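Local coordinates for nitrogenase molybdenum-iron protein alpha chain (Clostridium pasteurianum, PDB 4WES) that forms, with the beta chain, the molybdenum-iron component of nitrogenase, which reduces dinitrogen to ammonium at an iron-sulfur-molybdenum cofactor, at residues Met272-Cys284 with Lys419-Met431. Sequence-based numbering, arbitrary orientation. Where two conformers were deposited one is given.
Sequences MMETKYGIPWIKC and KAGVPLSSYGGMM
Lys283 crosses one face of the Tyr427 ring, with Lys283 CE 3.9 Å from the Tyr427 ring centroid in a CH-pi contact. Its chain sets out with CG anti to the backbone N (chi1 -173°), then bends at chi2 and chi4. The second bend brings Lys283 NZ to the carbonyl O of Cys284, 2.7 Å away; Gln261 O and Val260 O also accept from this ammonium. The Tyr427 hydroxyl is hydrogen-bonded to His349 ND1.

Ser425 lies over one face of the Trp281 indole. Ser425 CA is 3.6 Å from the centroid of the Trp281 six-membered ring. Ser425 OG donates to Glu274 OE1 at 2.7 Å, on the syn side, 24° out of the carboxylate plane. This ties the loop to the last turn of helix 263-277.

The backbones join at a single bridge, Ile282 with Leu424. Ser425 N gives a nearly straight bond to Trp281 O (2.8 Å, 168°), and Lys283 N a longer one to Pro423 O (3.2 Å). Beside the bridge, Ile282 CG2 meets Leu424 CD2 at 3.6 Å.

Loop 422-427 borders strand 281-283, an edge strand of a parallel sheet within this chain. The Lys283 side chain lies about 7 Å from that of cofactor ligand Cys262; its carbonyl partners probably stabilise its charge while its aliphatic part packs on tyrosine.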
loop_
_atom_site.group_PDB
_atom_site.type_symbol
_atom_site.label_atom_id
_atom_site.label_comp_id
_atom_site.label_asym_id
_atom_site.label_seq_id
_atom_site.Cartn_x
_atom_site.Cartn_y
_atom_site.Cartn_z
ATOM N N MET A 272 36.596 -35.158 15.540
ATOM C CA MET A 272 36.451 -36.505 14.984
ATOM C C MET A 272 37.088 -36.638 13.615
ATOM O O MET A 272 37.625 -37.694 13.286
ATOM C CB MET A 272 34.990 -36.959 14.972
ATOM C CG MET A 272 34.459 -37.174 16.373
ATOM S SD MET A 272 32.799 -37.866 16.481
ATOM C CE MET A 272 31.809 -36.431 16.086
ATOM N N MET A 273 37.032 -35.589 12.794
ATOM C CA MET A 273 37.693 -35.632 11.495
ATOM C C MET A 273 39.209 -35.699 11.654
ATOM O O MET A 273 39.898 -36.348 10.862
ATOM C CB MET A 273 37.271 -34.469 10.614
ATOM C CG MET A 273 35.847 -34.574 10.137
ATOM S SD MET A 273 35.366 -33.281 8.976
ATOM C CE MET A 273 36.193 -33.846 7.496
ATOM N N GLU A 274 39.752 -34.988 12.643
ATOM C CA GLU A 274 41.168 -35.094 12.917
ATOM C C GLU A 274 41.529 -36.523 13.344
ATOM O O GLU A 274 42.505 -37.095 12.857
ATOM C CB GLU A 274 41.634 -34.087 13.973
ATOM C CG GLU A 274 43.143 -34.103 14.176
ATOM C CD GLU A 274 43.695 -33.000 15.032
ATOM O OE1 GLU A 274 42.943 -32.101 15.439
ATOM O OE2 GLU A 274 44.888 -33.082 15.336
ATOM N N THR A 275 40.745 -37.122 14.255
ATOM C CA THR A 275 41.055 -38.459 14.727
ATOM C C THR A 275 40.940 -39.501 13.603
ATOM O O THR A 275 41.797 -40.389 13.459
ATOM C CB THR A 275 40.105 -38.823 15.861
ATOM O OG1 THR A 275 40.291 -37.874 16.916
ATOM C CG2 THR A 275 40.319 -40.231 16.323
ATOM N N LYS A 276 39.849 -39.432 12.839
ATOM C CA LYS A 276 39.529 -40.485 11.882
ATOM C C LYS A 276 40.318 -40.352 10.577
ATOM O O LYS A 276 40.752 -41.359 10.020
ATOM C CB LYS A 276 38.033 -40.511 11.596
ATOM C CG LYS A 276 37.605 -41.625 10.649
ATOM C CD LYS A 276 36.083 -41.776 10.599
ATOM C CE LYS A 276 35.664 -42.840 9.602
ATOM N NZ LYS A 276 34.211 -43.122 9.649
ATOM N N TYR A 277 40.479 -39.124 10.094
ATOM C CA TYR A 277 41.084 -38.865 8.778
ATOM C C TYR A 277 42.491 -38.238 8.832
ATOM O O TYR A 277 43.190 -38.243 7.823
ATOM C CB TYR A 277 40.149 -37.984 7.928
ATOM C CG TYR A 277 38.829 -38.616 7.659
ATOM C CD1 TYR A 277 38.720 -39.750 6.839
ATOM C CD2 TYR A 277 37.658 -38.129 8.232
ATOM C CE1 TYR A 277 37.503 -40.369 6.609
ATOM C CE2 TYR A 277 36.465 -38.734 7.991
ATOM C CZ TYR A 277 36.367 -39.844 7.181
ATOM O OH TYR A 277 35.148 -40.429 6.967
ATOM N N GLY A 278 42.853 -37.658 9.973
ATOM C CA GLY A 278 44.126 -36.943 10.083
ATOM C C GLY A 278 44.027 -35.497 9.652
ATOM O O GLY A 278 45.033 -34.815 9.589
ATOM N N ILE A 279 42.811 -35.003 9.367
ATOM C CA ILE A 279 42.650 -33.637 8.895
ATOM C C ILE A 279 42.731 -32.669 10.065
ATOM O O ILE A 279 41.904 -32.743 10.985
ATOM C CB ILE A 279 41.331 -33.482 8.138
ATOM C CG1 ILE A 279 41.243 -34.427 6.928
ATOM C CG2 ILE A 279 41.116 -32.030 7.721
ATOM C CD1 ILE A 279 39.839 -34.624 6.404
ATOM N N PRO A 280 43.714 -31.750 10.047
ATOM C CA PRO A 280 43.839 -30.769 11.131
ATOM C C PRO A 280 42.783 -29.702 11.016
ATOM O O PRO A 280 42.181 -29.498 9.961
ATOM C CB PRO A 280 45.236 -30.194 10.911
ATOM C CG PRO A 280 45.474 -30.343 9.451
ATOM C CD PRO A 280 44.753 -31.579 9.018
ATOM N N TRP A 281 42.562 -28.996 12.117
ATOM C CA TRP A 281 41.675 -27.837 12.093
ATOM C C TRP A 281 42.344 -26.653 12.755
ATOM O O TRP A 281 43.197 -26.816 13.619
ATOM C CB TRP A 281 40.330 -28.123 12.726
ATOM C CG TRP A 281 40.263 -28.504 14.183
ATOM C CD1 TRP A 281 40.394 -29.761 14.709
ATOM C CD2 TRP A 281 40.010 -27.632 15.292
ATOM N NE1 TRP A 281 40.179 -29.731 16.065
ATOM C CE2 TRP A 281 39.947 -28.432 16.447
ATOM C CE3 TRP A 281 39.805 -26.252 15.414
ATOM C CZ2 TRP A 281 39.719 -27.899 17.713
ATOM C CZ3 TRP A 281 39.566 -25.736 16.656
ATOM C CH2 TRP A 281 39.497 -26.557 17.777
ATOM N N ILE A 282 41.953 -25.452 12.319
ATOM C CA ILE A 282 42.324 -24.234 13.003
ATOM C C ILE A 282 41.065 -23.490 13.332
ATOM O O ILE A 282 40.075 -23.516 12.599
ATOM C CB ILE A 282 43.260 -23.307 12.187
ATOM C CG1 ILE A 282 42.672 -22.935 10.819
ATOM C CG2 ILE A 282 44.627 -23.908 12.042
ATOM C CD1 ILE A 282 43.398 -21.770 10.180
ATOM N N LYS A 283 41.075 -22.806 14.483
ATOM C CA LYS A 283 40.029 -21.818 14.714
ATOM C C LYS A 283 40.180 -20.695 13.727
ATOM O O LYS A 283 41.271 -20.229 13.481
ATOM C CB LYS A 283 40.125 -21.296 16.152
ATOM C CG LYS A 283 38.962 -20.379 16.570
ATOM C CD LYS A 283 37.664 -21.163 16.718
ATOM C CE LYS A 283 36.441 -20.278 16.935
ATOM N NZ LYS A 283 36.199 -19.299 15.843
ATOM N N CYS A 284 39.084 -20.297 13.107
ATOM C CA CYS A 284 39.077 -19.149 12.196
ATOM C C CYS A 284 38.069 -18.107 12.696
ATOM O O CYS A 284 37.194 -18.399 13.511
ATOM C CB CYS A 284 38.690 -19.546 10.768
ATOM S SG CYS A 284 37.004 -20.176 10.547
ATOM N N LYS A 419 53.660 -22.743 18.011
ATOM C CA LYS A 419 54.578 -21.821 18.647
ATOM C C LYS A 419 54.550 -20.461 17.959
ATOM O O LYS A 419 54.753 -19.428 18.606
ATOM C CB LYS A 419 56.000 -22.396 18.621
ATOM C CG LYS A 419 56.867 -22.072 19.824
ATOM C CD LYS A 419 58.309 -22.505 19.572
ATOM C CE LYS A 419 58.405 -23.942 19.064
ATOM N NZ LYS A 419 59.645 -24.185 18.273
ATOM N N ALA A 420 54.305 -20.469 16.651
ATOM C CA ALA A 420 54.181 -19.250 15.861
ATOM C C ALA A 420 52.798 -18.575 15.961
ATOM O O ALA A 420 52.582 -17.562 15.319
ATOM C CB ALA A 420 54.539 -19.534 14.411
ATOM N N GLY A 421 51.878 -19.133 16.750
ATOM C CA GLY A 421 50.586 -18.498 17.018
ATOM C C GLY A 421 49.417 -19.033 16.200
ATOM O O GLY A 421 48.305 -18.499 16.300
ATOM N N VAL A 422 49.615 -20.092 15.419
ATOM C CA VAL A 422 48.532 -20.607 14.608
ATOM C C VAL A 422 47.669 -21.500 15.501
ATOM O O VAL A 422 48.210 -22.379 16.186
ATOM C CB VAL A 422 49.100 -21.404 13.419
ATOM C CG1 VAL A 422 47.983 -22.019 12.597
ATOM C CG2 VAL A 422 49.977 -20.519 12.541
ATOM N N PRO A 423 46.338 -21.282 15.512
ATOM C CA PRO A 423 45.462 -21.957 16.480
ATOM C C PRO A 423 45.040 -23.347 15.978
ATOM O O PRO A 423 43.850 -23.629 15.765
ATOM C CB PRO A 423 44.283 -21.007 16.596
ATOM C CG PRO A 423 44.196 -20.382 15.230
ATOM C CD PRO A 423 45.636 -20.203 14.790
ATOM N N LEU A 424 46.047 -24.200 15.751
ATOM C CA LEU A 424 45.804 -25.584 15.359
ATOM C C LEU A 424 45.173 -26.351 16.526
ATOM O O LEU A 424 45.745 -26.446 17.612
ATOM C CB LEU A 424 47.101 -26.247 14.892
ATOM C CG LEU A 424 47.500 -25.964 13.456
ATOM C CD1 LEU A 424 48.965 -26.195 13.227
ATOM C CD2 LEU A 424 46.687 -26.817 12.486
ATOM N N SER A 425 44.004 -26.905 16.263
ATOM C CA SER A 425 43.247 -27.683 17.250
ATOM C C SER A 425 43.155 -26.964 18.575
ATOM O O SER A 425 43.262 -27.572 19.619
ATOM C CB SER A 425 43.867 -29.083 17.381
ATOM O OG SER A 425 43.971 -29.656 16.079
ATOM N N SER A 426 42.922 -25.658 18.530
ATOM C CA SER A 426 42.855 -24.894 19.760
ATOM C C SER A 426 41.889 -23.743 19.606
ATOM O O SER A 426 41.505 -23.348 18.495
ATOM C CB SER A 426 44.232 -24.432 20.170
ATOM O OG SER A 426 44.732 -23.547 19.239
ATOM N N TYR A 427 41.430 -23.221 20.749
ATOM C CA TYR A 427 40.538 -22.058 20.798
ATOM C C TYR A 427 40.729 -21.429 22.145
ATOM O O TYR A 427 40.449 -22.066 23.167
ATOM C CB TYR A 427 39.093 -22.482 20.623
ATOM C CG TYR A 427 38.037 -21.377 20.706
ATOM C CD1 TYR A 427 38.283 -20.098 20.219
ATOM C CD2 TYR A 427 36.796 -21.631 21.253
ATOM C CE1 TYR A 427 37.310 -19.128 20.258
ATOM C CE2 TYR A 427 35.810 -20.657 21.299
ATOM C CZ TYR A 427 36.069 -19.405 20.808
ATOM O OH TYR A 427 35.060 -18.451 20.805
ATOM N N GLY A 428 41.202 -20.188 22.159
ATOM C CA GLY A 428 41.492 -19.508 23.424
ATOM C C GLY A 428 40.296 -19.070 24.229
ATOM O O GLY A 428 40.441 -18.771 25.408
ATOM N N GLY A 429 39.131 -18.943 23.594
ATOM C CA GLY A 429 37.915 -18.562 24.286
ATOM C C GLY A 429 37.719 -17.061 24.358
ATOM O O GLY A 429 38.624 -16.259 24.075
ATOM N N MET A 430 36.520 -16.662 24.739
ATOM C CA MET A 430 36.129 -15.253 24.687
ATOM C C MET A 430 36.793 -14.391 25.745
ATOM O O MET A 430 37.172 -13.257 25.466
ATOM C CB MET A 430 34.614 -15.170 24.787
ATOM C CG MET A 430 34.076 -13.739 24.733
ATOM S SD MET A 430 32.302 -13.650 24.464
ATOM C CE MET A 430 31.672 -14.170 26.064
ATOM N N MET A 431 36.929 -14.914 26.964
ATOM C CA MET A 431 37.428 -14.100 28.065
ATOM C C MET A 431 38.820 -13.499 27.728
ATOM O O MET A 431 39.110 -12.340 28.055
ATOM C CB MET A 431 37.441 -14.951 29.345
ATOM C CG MET A 431 37.343 -14.203 30.665
ATOM S SD MET A 431 37.279 -15.444 31.969
ATOM C CE MET A 431 35.589 -16.097 31.969
#